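Uncharacterized protein (Danio rerio, PDB 5HBA) probably serves as the A chain of complement C1q, whose trimeric globular heads recognise immune targets and start the classical pathway of innate immunity. Local coordinates at residues 2-7 / 30-35; 15-20 / 117-122; 53-58 / 125-130; 59-64 / 79-84; 65-70 / 105-110. One frame throughout, in Å; residues are numbered along the deposited sequence.

Interaction 1 of 5, residues 2-7 / 30-35; sequences EKPAFS and DANDDF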
# COMPACT_ATOMS: atom_id res chain seq x y z
N GLU A 2 -4.60 6.89 22.09
CA GLU A 2 -4.03 7.70 21.02
C GLU A 2 -2.54 7.44 20.82
O GLU A 2 -1.77 7.44 21.78
CB GLU A 2 -4.28 9.19 21.28
CG GLU A 2 -3.67 10.15 20.26
CD GLU A 2 -2.22 10.49 20.54
OE1 GLU A 2 -1.88 10.75 21.72
OE2 GLU A 2 -1.41 10.49 19.59
N LYS A 3 -2.15 7.23 19.56
CA LYS A 3 -0.73 7.09 19.20
C LYS A 3 -0.48 7.77 17.85
O LYS A 3 -1.43 8.23 17.21
CB LYS A 3 -0.31 5.61 19.20
CG LYS A 3 -1.14 4.69 18.32
CD LYS A 3 -0.68 3.25 18.51
CE LYS A 3 -1.63 2.26 17.86
NZ LYS A 3 -1.17 0.87 18.04
N PRO A 4 0.80 7.89 17.44
CA PRO A 4 1.06 8.51 16.13
C PRO A 4 0.35 7.81 14.98
O PRO A 4 0.42 6.58 14.85
CB PRO A 4 2.57 8.33 15.96
CG PRO A 4 3.10 8.38 17.38
CD PRO A 4 2.05 7.68 18.20
N ALA A 5 -0.33 8.61 14.16
CA ALA A 5 -1.06 8.16 12.97
C ALA A 5 -1.33 9.40 12.14
O ALA A 5 -1.94 10.35 12.63
CB ALA A 5 -2.39 7.51 13.36
N PHE A 6 -0.89 9.38 10.88
CA PHE A 6 -1.12 10.53 10.01
C PHE A 6 -1.51 10.15 8.59
O PHE A 6 -1.20 9.05 8.10
CB PHE A 6 0.12 11.43 9.97
CG PHE A 6 1.25 10.86 9.16
CD1 PHE A 6 1.33 11.08 7.78
CD2 PHE A 6 2.25 10.11 9.77
CE1 PHE A 6 2.36 10.54 7.03
CE2 PHE A 6 3.30 9.57 9.03
CZ PHE A 6 3.35 9.79 7.65
N SER A 7 -2.16 11.10 7.93
CA SER A 7 -2.50 10.98 6.52
C SER A 7 -2.47 12.39 5.94
O SER A 7 -3.26 13.26 6.35
CB SER A 7 -3.89 10.37 6.36
OG SER A 7 -4.21 10.23 4.99
N ASP A 30 -3.59 13.53 11.75
CA ASP A 30 -2.29 13.54 12.39
C ASP A 30 -2.43 13.46 13.90
O ASP A 30 -2.35 14.43 14.60
CB ASP A 30 -1.47 14.74 11.96
CG ASP A 30 -0.08 14.74 12.53
OD1 ASP A 30 0.28 13.84 13.23
OD2 ASP A 30 0.65 15.64 12.26
N ALA A 31 -2.62 12.30 14.50
CA ALA A 31 -3.01 12.23 15.89
C ALA A 31 -2.09 12.87 16.93
O ALA A 31 -2.53 13.51 17.88
CB ALA A 31 -3.32 10.82 16.28
N ASN A 32 -0.79 12.68 16.76
CA ASN A 32 0.20 13.13 17.71
C ASN A 32 0.89 14.41 17.25
O ASN A 32 1.88 14.82 17.85
CB ASN A 32 1.23 12.02 17.94
CG ASN A 32 1.97 12.18 19.23
OD1 ASN A 32 1.38 12.46 20.27
ND2 ASN A 32 3.29 12.00 19.19
N ASP A 33 0.35 15.03 16.20
CA ASP A 33 0.96 16.22 15.59
C ASP A 33 2.44 15.98 15.26
O ASP A 33 3.32 16.74 15.66
CB ASP A 33 0.79 17.45 16.51
CG ASP A 33 1.14 18.76 15.82
OD1 ASP A 33 1.01 18.85 14.57
OD2 ASP A 33 1.54 19.72 16.52
N ASP A 34 2.69 14.89 14.53
CA ASP A 34 4.04 14.46 14.22
C ASP A 34 4.49 14.89 12.83
O ASP A 34 5.67 14.76 12.49
CB ASP A 34 4.11 12.93 14.27
CG ASP A 34 4.18 12.39 15.68
OD1 ASP A 34 4.80 13.04 16.54
OD2 ASP A 34 3.62 11.30 15.92
N PHE A 35 3.55 15.37 12.02
CA PHE A 35 3.86 15.72 10.64
C PHE A 35 3.80 17.22 10.36
O PHE A 35 2.82 17.88 10.69
CB PHE A 35 2.92 14.99 9.67
CG PHE A 35 3.53 14.76 8.32
CD1 PHE A 35 3.57 15.78 7.38
CD2 PHE A 35 4.09 13.53 8.00
CE1 PHE A 35 4.15 15.58 6.14
CE2 PHE A 35 4.67 13.32 6.77
CZ PHE A 35 4.71 14.34 5.84
O HOH W 1 0.66 11.59 14.47

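Interaction 2 of 5, residues 15-20 / 117-122; sequences QAQYKQ and QMPKRL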
# COMPACT_ATOMS: atom_id res chain seq x y z
N GLN A 15 4.74 22.68 -8.89
CA GLN A 15 5.54 21.51 -9.22
C GLN A 15 6.24 21.07 -7.95
O GLN A 15 6.54 21.90 -7.09
CB GLN A 15 6.56 21.85 -10.30
CG GLN A 15 5.92 22.26 -11.64
CD GLN A 15 6.87 23.04 -12.53
OE1 GLN A 15 7.85 23.62 -12.06
NE2 GLN A 15 6.59 23.04 -13.83
N ALA A 16 6.48 19.77 -7.82
CA ALA A 16 7.22 19.22 -6.69
C ALA A 16 8.68 19.03 -7.09
O ALA A 16 8.99 18.21 -7.96
CB ALA A 16 6.61 17.88 -6.25
N GLN A 17 9.57 19.79 -6.46
CA GLN A 17 11.00 19.79 -6.76
C GLN A 17 11.61 18.40 -6.65
O GLN A 17 11.26 17.62 -5.76
CB GLN A 17 11.71 20.70 -5.77
CG GLN A 17 11.40 22.17 -5.94
CD GLN A 17 12.02 22.74 -7.19
OE1 GLN A 17 13.21 22.55 -7.46
NE2 GLN A 17 11.21 23.44 -7.98
N TYR A 18 12.54 18.09 -7.56
CA TYR A 18 13.32 16.86 -7.46
C TYR A 18 14.29 16.94 -6.29
O TYR A 18 14.84 18.01 -5.97
CB TYR A 18 14.09 16.60 -8.75
CG TYR A 18 13.23 16.17 -9.92
CD1 TYR A 18 12.42 15.03 -9.84
CD2 TYR A 18 13.26 16.87 -11.13
CE1 TYR A 18 11.65 14.62 -10.93
CE2 TYR A 18 12.48 16.46 -12.22
CZ TYR A 18 11.68 15.33 -12.10
OH TYR A 18 10.92 14.93 -13.17
N LYS A 19 14.48 15.80 -5.63
CA LYS A 19 15.47 15.63 -4.56
C LYS A 19 15.26 16.57 -3.37
O LYS A 19 16.22 16.95 -2.70
CB LYS A 19 16.90 15.73 -5.12
CG LYS A 19 17.14 14.82 -6.32
CD LYS A 19 18.56 14.97 -6.87
CE LYS A 19 19.62 14.43 -5.91
NZ LYS A 19 19.52 12.95 -5.73
N GLN A 20 14.01 16.93 -3.12
CA GLN A 20 13.60 17.63 -1.91
C GLN A 20 12.38 16.92 -1.38
O GLN A 20 11.64 16.29 -2.16
CB GLN A 20 13.24 19.09 -2.22
CG GLN A 20 14.41 19.92 -2.73
CD GLN A 20 14.08 21.41 -2.84
OE1 GLN A 20 12.92 21.80 -2.87
NE2 GLN A 20 15.12 22.23 -2.91
N GLN A 117 15.93 18.66 -16.62
CA GLN A 117 14.52 18.29 -16.55
C GLN A 117 13.77 19.18 -15.56
O GLN A 117 14.24 19.43 -14.44
CB GLN A 117 14.36 16.81 -16.17
CG GLN A 117 15.20 15.87 -17.03
CD GLN A 117 14.96 14.41 -16.69
OE1 GLN A 117 13.81 13.96 -16.65
NE2 GLN A 117 16.03 13.66 -16.44
N MET A 118 12.60 19.67 -15.96
CA MET A 118 11.78 20.51 -15.09
C MET A 118 10.98 19.63 -14.13
O MET A 118 10.48 18.58 -14.52
CB MET A 118 10.83 21.37 -15.93
CG MET A 118 11.51 22.48 -16.74
SD MET A 118 10.35 23.62 -17.54
CE MET A 118 9.32 24.08 -16.18
N PRO A 119 10.84 20.07 -12.87
CA PRO A 119 10.00 19.29 -11.94
C PRO A 119 8.54 19.29 -12.43
O PRO A 119 8.18 20.14 -13.25
CB PRO A 119 10.12 20.06 -10.62
CG PRO A 119 10.56 21.44 -11.01
CD PRO A 119 11.42 21.26 -12.23
N LYS A 120 7.72 18.35 -11.96
CA LYS A 120 6.33 18.31 -12.41
C LYS A 120 5.36 18.33 -11.24
O LYS A 120 5.74 18.08 -10.09
CB LYS A 120 6.02 17.05 -13.23
CG LYS A 120 7.11 16.54 -14.13
CD LYS A 120 6.66 15.21 -14.76
CE LYS A 120 7.80 14.21 -14.88
NZ LYS A 120 7.31 12.82 -15.18
N ARG A 121 4.10 18.61 -11.56
CA ARG A 121 3.04 18.50 -10.57
C ARG A 121 3.01 17.08 -10.02
O ARG A 121 3.36 16.12 -10.73
CB ARG A 121 1.67 18.81 -11.18
CG ARG A 121 1.50 20.23 -11.68
CD ARG A 121 0.03 20.49 -12.05
NE ARG A 121 -0.86 20.14 -10.94
CZ ARG A 121 -2.19 20.28 -10.94
NH1 ARG A 121 -2.81 20.76 -12.01
NH2 ARG A 121 -2.89 19.93 -9.87
N LEU A 122 2.59 16.95 -8.77
CA LEU A 122 2.56 15.63 -8.14
C LEU A 122 1.39 15.50 -7.19
O LEU A 122 1.25 16.27 -6.24
CB LEU A 122 3.87 15.37 -7.39
CG LEU A 122 3.97 14.08 -6.55
CD1 LEU A 122 4.19 12.86 -7.44
CD2 LEU A 122 5.11 14.23 -5.54
O HOH W 2 8.70 16.43 -9.99
O HOH W 3 10.54 16.19 -15.45

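Interaction 3 of 5, residues 53-58 / 125-130; sequences VFHASS and VFNGFL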
# COMPACT_ATOMS: atom_id res chain seq x y z
N VAL A 53 3.45 4.42 4.18
CA VAL A 53 3.03 4.08 2.82
C VAL A 53 2.62 5.35 2.09
O VAL A 53 2.06 6.27 2.69
CB VAL A 53 1.88 3.02 2.82
CG1 VAL A 53 0.57 3.63 3.32
CG2 VAL A 53 1.68 2.42 1.43
N PHE A 54 2.94 5.41 0.80
CA PHE A 54 2.49 6.53 -0.02
C PHE A 54 1.82 6.06 -1.30
O PHE A 54 2.06 4.93 -1.76
CB PHE A 54 3.67 7.46 -0.35
CG PHE A 54 4.70 6.84 -1.24
CD1 PHE A 54 4.56 6.90 -2.62
CD2 PHE A 54 5.79 6.19 -0.70
CE1 PHE A 54 5.49 6.31 -3.45
CE2 PHE A 54 6.74 5.59 -1.54
CZ PHE A 54 6.59 5.66 -2.91
N HIS A 55 1.00 6.92 -1.89
CA HIS A 55 0.37 6.66 -3.19
C HIS A 55 0.44 7.96 -3.98
O HIS A 55 -0.08 9.00 -3.53
CB HIS A 55 -1.11 6.25 -3.04
CG HIS A 55 -1.36 5.20 -2.00
ND1 HIS A 55 -1.12 3.86 -2.20
CD2 HIS A 55 -1.86 5.31 -0.74
CE1 HIS A 55 -1.44 3.19 -1.12
NE2 HIS A 55 -1.88 4.03 -0.21
N ALA A 56 1.08 7.92 -5.14
CA ALA A 56 1.38 9.17 -5.84
C ALA A 56 1.34 9.04 -7.35
O ALA A 56 1.70 8.00 -7.91
CB ALA A 56 2.74 9.71 -5.38
N SER A 57 0.92 10.12 -8.02
CA SER A 57 0.90 10.17 -9.47
C SER A 57 1.40 11.48 -10.05
O SER A 57 1.20 12.57 -9.48
CB SER A 57 -0.49 9.83 -10.06
OG SER A 57 -1.54 10.48 -9.37
N SER A 58 2.04 11.36 -11.21
CA SER A 58 2.49 12.50 -11.99
C SER A 58 2.28 12.10 -13.45
O SER A 58 2.12 10.91 -13.74
CB SER A 58 3.98 12.73 -11.74
OG SER A 58 4.46 13.78 -12.56
N VAL A 125 -0.61 11.00 -1.61
CA VAL A 125 -1.16 10.71 -0.29
C VAL A 125 -0.08 9.94 0.48
O VAL A 125 0.42 8.93 0.00
CB VAL A 125 -2.46 9.86 -0.39
CG1 VAL A 125 -2.99 9.53 1.00
CG2 VAL A 125 -3.55 10.62 -1.18
N PHE A 126 0.31 10.46 1.64
CA PHE A 126 1.38 9.86 2.43
C PHE A 126 0.77 9.51 3.78
O PHE A 126 0.19 10.37 4.45
CB PHE A 126 2.51 10.89 2.62
CG PHE A 126 3.77 10.34 3.24
CD1 PHE A 126 4.05 8.97 3.23
CD2 PHE A 126 4.69 11.20 3.83
CE1 PHE A 126 5.23 8.48 3.80
CE2 PHE A 126 5.87 10.71 4.40
CZ PHE A 126 6.14 9.35 4.39
N ASN A 127 0.87 8.23 4.15
CA ASN A 127 0.25 7.72 5.37
C ASN A 127 1.24 7.03 6.29
O ASN A 127 2.24 6.45 5.83
CB ASN A 127 -0.86 6.73 5.01
CG ASN A 127 -1.90 7.33 4.09
OD1 ASN A 127 -2.40 8.43 4.33
ND2 ASN A 127 -2.23 6.61 3.02
N GLY A 128 0.96 7.05 7.59
CA GLY A 128 1.84 6.38 8.54
C GLY A 128 1.25 6.24 9.93
O GLY A 128 0.40 7.02 10.33
N PHE A 129 1.72 5.24 10.68
CA PHE A 129 1.27 5.05 12.05
C PHE A 129 2.21 4.17 12.86
O PHE A 129 2.94 3.34 12.31
CB PHE A 129 -0.18 4.52 12.11
CG PHE A 129 -0.41 3.30 11.26
CD1 PHE A 129 -0.13 2.03 11.76
CD2 PHE A 129 -0.91 3.42 9.98
CE1 PHE A 129 -0.34 0.91 10.98
CE2 PHE A 129 -1.13 2.29 9.19
CZ PHE A 129 -0.85 1.04 9.69
N LEU A 130 2.21 4.39 14.18
CA LEU A 130 2.99 3.57 15.09
C LEU A 130 2.42 2.16 15.15
O LEU A 130 1.20 1.98 15.26
CB LEU A 130 2.97 4.19 16.50
CG LEU A 130 3.67 3.37 17.59
CD1 LEU A 130 5.17 3.44 17.39
CD2 LEU A 130 3.30 3.83 18.99
O HOH W 4 -2.67 3.65 2.21

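Interaction 4 of 5, residues 59-64 / 79-84; sequences EGRLCL and CDFNSK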
# COMPACT_ATOMS: atom_id res chain seq x y z
N GLU A 59 2.29 13.07 -14.35
CA GLU A 59 2.24 12.76 -15.78
C GLU A 59 3.60 12.22 -16.22
O GLU A 59 4.64 12.82 -15.92
CB GLU A 59 1.86 14.02 -16.58
CG GLU A 59 1.76 13.82 -18.09
CD GLU A 59 0.40 13.32 -18.54
OE1 GLU A 59 -0.38 12.84 -17.68
OE2 GLU A 59 0.10 13.41 -19.75
N GLY A 60 3.60 11.08 -16.91
CA GLY A 60 4.85 10.49 -17.38
C GLY A 60 5.57 9.74 -16.28
O GLY A 60 4.97 9.37 -15.27
N ARG A 61 6.87 9.51 -16.48
CA ARG A 61 7.69 8.75 -15.54
C ARG A 61 7.65 9.34 -14.12
O ARG A 61 7.82 10.55 -13.94
CB ARG A 61 9.14 8.68 -16.03
CG ARG A 61 10.06 7.83 -15.15
CD ARG A 61 11.40 8.52 -14.89
NE ARG A 61 11.20 9.79 -14.21
CZ ARG A 61 11.72 10.95 -14.62
NH1 ARG A 61 11.46 12.06 -13.93
NH2 ARG A 61 12.48 11.00 -15.71
N LEU A 62 7.40 8.49 -13.13
CA LEU A 62 7.38 8.91 -11.73
C LEU A 62 8.26 8.00 -10.88
O LEU A 62 8.02 6.79 -10.80
CB LEU A 62 5.95 8.94 -11.16
CG LEU A 62 5.86 9.30 -9.66
CD1 LEU A 62 6.55 10.62 -9.34
CD2 LEU A 62 4.41 9.33 -9.21
N CYS A 63 9.27 8.60 -10.27
CA CYS A 63 10.15 7.91 -9.34
C CYS A 63 10.11 8.63 -7.99
O CYS A 63 10.26 9.86 -7.92
CB CYS A 63 11.58 7.91 -9.88
SG CYS A 63 11.91 6.60 -11.09
N LEU A 64 9.89 7.86 -6.93
CA LEU A 64 9.90 8.40 -5.58
C LEU A 64 10.75 7.54 -4.66
O LEU A 64 10.79 6.30 -4.78
CB LEU A 64 8.48 8.51 -5.03
CG LEU A 64 7.62 9.65 -5.58
CD1 LEU A 64 6.17 9.29 -5.50
CD2 LEU A 64 7.86 10.95 -4.79
N CYS A 79 9.57 3.14 -8.74
CA CYS A 79 9.55 3.80 -10.04
C CYS A 79 8.54 3.20 -11.02
O CYS A 79 8.50 1.97 -11.24
CB CYS A 79 10.94 3.70 -10.70
SG CYS A 79 12.23 4.81 -10.11
N ASP A 80 7.72 4.06 -11.62
CA ASP A 80 6.94 3.71 -12.81
C ASP A 80 7.61 4.34 -14.02
O ASP A 80 7.57 5.57 -14.19
CB ASP A 80 5.50 4.23 -12.70
CG ASP A 80 4.57 3.28 -11.95
OD1 ASP A 80 5.04 2.24 -11.46
OD2 ASP A 80 3.36 3.59 -11.83
N PHE A 81 8.23 3.52 -14.87
CA PHE A 81 8.87 4.00 -16.09
C PHE A 81 7.92 3.90 -17.30
O PHE A 81 8.24 3.25 -18.29
CB PHE A 81 10.17 3.23 -16.38
CG PHE A 81 11.30 3.58 -15.46
CD1 PHE A 81 12.03 4.74 -15.65
CD2 PHE A 81 11.64 2.74 -14.41
CE1 PHE A 81 13.08 5.07 -14.80
CE2 PHE A 81 12.69 3.05 -13.56
CZ PHE A 81 13.41 4.23 -13.75
N ASN A 82 6.77 4.56 -17.20
CA ASN A 82 5.81 4.57 -18.30
C ASN A 82 6.04 5.72 -19.28
O ASN A 82 6.95 6.54 -19.09
CB ASN A 82 4.37 4.62 -17.76
CG ASN A 82 4.13 5.80 -16.84
OD1 ASN A 82 4.28 5.69 -15.62
ND2 ASN A 82 3.74 6.93 -17.42
N SER A 83 5.20 5.77 -20.31
CA SER A 83 5.31 6.79 -21.36
C SER A 83 4.86 8.18 -20.90
O SER A 83 4.10 8.31 -19.93
CB SER A 83 4.49 6.37 -22.59
OG SER A 83 3.17 6.89 -22.50
N LYS A 84 5.31 9.20 -21.62
CA LYS A 84 5.10 10.60 -21.27
C LYS A 84 3.63 11.01 -21.10
O LYS A 84 3.29 11.78 -20.20
CB LYS A 84 5.74 11.51 -22.32
CG LYS A 84 7.21 11.26 -22.58
CD LYS A 84 7.76 12.23 -23.61
CE LYS A 84 9.28 12.15 -23.69
NZ LYS A 84 9.75 10.77 -23.99
O HOH W 5 3.07 7.77 -14.19

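Interaction 5 of 5, residues 65-70 / 105-110; sequences RLKSTS and WIEPFA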
# COMPACT_ATOMS: atom_id res chain seq x y z
N ARG A 65 11.46 8.20 -3.74
CA ARG A 65 12.21 7.49 -2.72
C ARG A 65 11.53 7.68 -1.39
O ARG A 65 11.06 8.77 -1.08
CB ARG A 65 13.64 8.02 -2.63
CG ARG A 65 14.54 7.60 -3.76
CD ARG A 65 16.02 7.86 -3.43
NE ARG A 65 16.86 7.44 -4.55
CZ ARG A 65 17.32 8.28 -5.48
NH1 ARG A 65 17.04 9.57 -5.41
NH2 ARG A 65 18.07 7.82 -6.47
N LEU A 66 11.46 6.61 -0.60
CA LEU A 66 11.11 6.77 0.82
C LEU A 66 12.43 6.86 1.57
O LEU A 66 13.29 5.98 1.45
CB LEU A 66 10.29 5.58 1.32
CG LEU A 66 9.96 5.55 2.81
CD1 LEU A 66 8.88 6.62 3.16
CD2 LEU A 66 9.48 4.16 3.19
N LYS A 67 12.61 7.93 2.35
CA LYS A 67 13.89 8.19 3.00
C LYS A 67 13.74 8.42 4.50
O LYS A 67 12.66 8.79 4.97
CB LYS A 67 14.59 9.40 2.35
CG LYS A 67 15.10 9.16 0.92
CD LYS A 67 15.95 10.34 0.40
CE LYS A 67 17.43 10.21 0.79
NZ LYS A 67 18.11 9.11 0.02
N SER A 68 14.82 8.20 5.26
CA SER A 68 14.84 8.53 6.69
C SER A 68 16.22 9.04 7.14
O SER A 68 17.23 8.77 6.48
CB SER A 68 14.52 7.29 7.54
OG SER A 68 15.63 6.40 7.55
N THR A 69 16.26 9.77 8.26
CA THR A 69 17.54 10.13 8.87
C THR A 69 17.88 9.18 10.01
O THR A 69 18.74 9.49 10.83
CB THR A 69 17.55 11.56 9.43
OG1 THR A 69 16.44 11.75 10.31
CG2 THR A 69 17.49 12.58 8.30
N SER A 70 17.20 8.04 10.08
CA SER A 70 17.53 7.05 11.10
C SER A 70 18.88 6.41 10.77
O SER A 70 19.42 6.63 9.68
CB SER A 70 16.42 6.01 11.24
OG SER A 70 16.09 5.41 9.99
N TRP A 105 10.43 10.83 5.09
CA TRP A 105 9.77 11.61 4.06
C TRP A 105 9.79 10.89 2.72
O TRP A 105 10.42 9.83 2.58
CB TRP A 105 10.42 13.00 3.95
CG TRP A 105 11.82 13.03 3.35
CD1 TRP A 105 12.15 13.36 2.07
CD2 TRP A 105 13.07 12.79 4.03
NE1 TRP A 105 13.51 13.31 1.89
CE2 TRP A 105 14.11 12.96 3.09
CE3 TRP A 105 13.42 12.43 5.34
CZ2 TRP A 105 15.46 12.80 3.39
CZ3 TRP A 105 14.77 12.26 5.65
CH2 TRP A 105 15.77 12.45 4.68
N ILE A 106 9.18 11.50 1.74
CA ILE A 106 9.30 11.14 0.37
C ILE A 106 9.79 12.28 -0.45
O ILE A 106 9.60 13.40 -0.18
CB ILE A 106 8.00 10.58 -0.22
CG1 ILE A 106 6.87 11.61 -0.17
CG2 ILE A 106 7.63 9.33 0.51
CD1 ILE A 106 5.55 11.16 -0.74
N GLU A 107 10.40 11.90 -1.52
CA GLU A 107 11.28 12.65 -2.40
C GLU A 107 11.20 12.10 -3.83
O GLU A 107 11.30 10.89 -4.06
CB GLU A 107 12.71 12.64 -1.82
CG GLU A 107 13.74 13.43 -2.56
CD GLU A 107 15.09 13.38 -1.84
OE1 GLU A 107 15.20 12.69 -0.80
OE2 GLU A 107 16.05 14.01 -2.34
N PRO A 108 10.83 12.97 -4.75
CA PRO A 108 10.87 12.57 -6.16
C PRO A 108 12.28 12.66 -6.71
O PRO A 108 13.09 13.45 -6.21
CB PRO A 108 9.98 13.61 -6.85
CG PRO A 108 9.37 14.46 -5.74
CD PRO A 108 10.30 14.33 -4.57
N PHE A 109 12.57 11.85 -7.73
CA PHE A 109 13.80 11.97 -8.50
C PHE A 109 13.55 11.64 -9.98
O PHE A 109 12.50 11.09 -10.32
CB PHE A 109 14.94 11.13 -7.91
CG PHE A 109 14.72 9.64 -7.97
CD1 PHE A 109 13.90 9.00 -7.05
CD2 PHE A 109 15.41 8.86 -8.90
CE1 PHE A 109 13.72 7.61 -7.09
CE2 PHE A 109 15.26 7.47 -8.94
CZ PHE A 109 14.41 6.84 -8.04
N ALA A 110 14.47 12.03 -10.85
CA ALA A 110 14.36 11.67 -12.26
C ALA A 110 15.14 10.38 -12.49
O ALA A 110 16.37 10.39 -12.62
CB ALA A 110 14.88 12.78 -13.15

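Interaction 1 of 5, residues 2-7 / 30-35
The rings of F6 and F35 cross obliquely, planes 39° apart and centroids 4.8 Å, with F35 CD2 above one face of F6 near its rim. F6 puts CG between its own N and carbonyl carbon (chi1 74°), turning the ring toward F35; F126 meets F6 edge-to-face. Farther along, D34 lays OD2 3.2 Å from P4 CB, and N32 runs beside P4 in the same direction. The E2 side chain crosses that of N32 at about a right angle, yet its carboxylate lies nearly parallel to the N32 amide. One direct backbone bond joins the segments, A31 N to A5 O at 2.8 Å. D30, with CG anti to its N (chi1 -176°), turns its carboxylate back into the loop: OD1 takes D34 N at 2.9 Å through its syn lone pair, and OD2 takes F35 N from above the carboxylate plane. A water 2.6 Å from D30 OD1 is also held by A5 N and N32 N. An alanine in place of D30 would probably loosen the turn, losing both amide bonds, the water's anchor and the salt bridge to K27. The carboxylate ties main-chain N-H groups of the turn that follows strand 26-30, its charge probably balanced by K27.

Interaction 2 of 5, residues 15-20 / 117-122
Direct hydrogen bonding is sparse: A16 N gives a straight bond to K120 O (2.9 Å, 169°), although the donor stands well above the carbonyl plane of K120. Two waters add further polar links. One donates to A16 O and accepts from K120 N, and sits over one face of the Y18 ring, toward its rim. The second, in the ring plane at the edge, lies 2.6 Å from Y18 OH and donates to M118 O. The van der Waals contacts centre on P119: the extended Q15 chain crosses it obliquely with CD 3.3 Å from P119 O, and P119 CB rests on A16 O. Y18, its CG anti to the carbonyl carbon (chi1 -72°), brings CE2 to 3.8 Å from P119 CA and its hydroxyl to 3.6 Å from K120 CE; K120 NZ binds the E59 and R61 carbonyls. A16 CB meets L122 CB as the apolar pair. An alanine at Y18 would probably loosen the turn's hold on residues 117-120, losing the ring's packing and the hydroxyl's water link to M118 O. This is a water-bridged edge of the C1q-type jelly roll, where the type II turn from Q17 to Q20 closes over the start of strand 120-133.

Interaction 3 of 5, residues 53-58 / 125-130
Four backbone hydrogen bonds zip strand 53-58 to strand 125-130 in two hydrogen-bonded pairs. V53 N gives to N127 O at 2.9 Å, and N127 N returns to V53 O at 2.7 Å, arriving nearly along the C=O axis. In the next such pair H55 N reaches V125 O and V125 N reaches H55 O, both at 2.8 Å and in the carbonyl planes. F54 and F126 form the non-hydrogen-bonded pair between; their outward N-H and C=O groups serve the flanking strands, with F54 bonded to G92 and F126 to V8. These antiparallel strands, 172° apart in direction, are central members of one sheet of the ten-stranded jelly-roll sandwich of the C1q/TNF superfamily. Side chains of F54 and F126 enter the core: F126, its CG anti to N (chi1 -171°), sets CD1 against F54 CB, and its ring edge faces V53 O. V53, H55, V125 and N127 share the other face, turned toward neighbouring subunits. There the polar ends are well supplied. H55 NE2 meets a water in the plane of its ring at 2.6 Å, and the same water accepts a weak bond from N127 ND2; H55 ND1 pairs with S91 OG. N127 OD1 takes S7 OG as partner, while ND2 donates to G93 O of the second subunit. V53 CG1 lies alongside N127 CB at 3.8 Å and packs the buried amide from the flank.

Interaction 4 of 5, residues 59-64 / 79-84
C63 and C79 both carry SG anti to the carbonyl carbon (chi1 -82° and -78°), so the sulfurs leave the same face of a non-hydrogen-bonded pair and join as a disulfide of 2.1 Å. Its own torsion, 119°, is wider than the usual right angle. F81, its CG anti to the carbonyl carbon, brings its ring up to this bridge: CZ stands 3.9 Å from C63 SG in an oblique sulfur-aromatic contact, and R61 runs beside the ring with CG 3.7 Å from F81 CD1. The R61 guanidinium, turned steeply to that ring, forms a salt bridge with D112. L62 and D80 pair through L62 N to D80 O at 3.1 Å and D80 N to L62 O at 2.9 Å. N82 holds CG in the crowded position, from which ND2 bonds S83 O, while a water lies between N82 OD1 and G60 O, within bonding distance of both. G60 CA points a hydrogen straight at S83 O. D80 OD1 accepts from V89 N of the third subunit, so the hairpin meets the trimer interface. A covalent link beside two backbone bonds fixes the register of strands 62-68 and 75-80, whereas across the pair the departing loop is held more loosely, by a water and CA-H...O contacts.

Interaction 5 of 5, residues 65-70 / 105-110
R65, W105 and K67 bury the most surface here. R65 runs extended from CG to NE and lays its guanidinium flat on F109: the planes are 16° apart and R65 CZ sits 3.7 Å from the ring centroid, over its centre. This is a cation-pi stack, NH1 lying over F109 CG, and the aliphatic R65 CG adds a contact of 3.4 Å to F109 CE1 near the rim. F109 presents that face because its CG lies in the crowded position (chi1 66°). W105 uses the same type of rotamer (chi1 71°) to turn its indole across the neighbouring strand. K67 CB then rests over the six-membered ring as a CH-pi contact, 3.8 Å from the centroid, while T69 CG2 meets the ring at its edge near CZ3. Y41 meets the indole edge-to-face. W105 NE1 bonds E107 OE1 within its own strand, though the place of that oxygen is less certain. K67 bends away at its last two torsions, and its NZ finds S75 OG. Beneath these side chains the backbones pair twice: R65 N to E107 O at 2.7 Å, with a more bent return from E107 N, and K67 N to W105 O at 2.9 Å, with W105 N answering to K67 O. On the opposite face L66 CD1 touches I106 CG2 in the hydrophobic core. This twisted antiparallel pair, with L66 and I106 facing the core and R65, K67 and W105 on the other face, is part of the second sheet of the C1q jelly-roll sandwich.

Interaction 3 is fully buried; interactions 1, 4 and 5 are partly buried, and interaction 2 lies at the surface, on the other side of the chain's centre from interaction 1. Interactions 2 and 3 share strand 120-133, and interactions 4 and 5 share strand 62-68, one pair in each sheet. Between the sheets F54 and F126 of interaction 3 pack on L66 and I106 of interaction 5. Regular backbone bonding dominates interactions 3 and 5, water and loop contacts interactions 1 and 2, and a disulfide interaction 4. K120 NZ ties interaction 2 to interaction 4. Other subunits touch interactions 1, 3 and 4, but not 2 or 5.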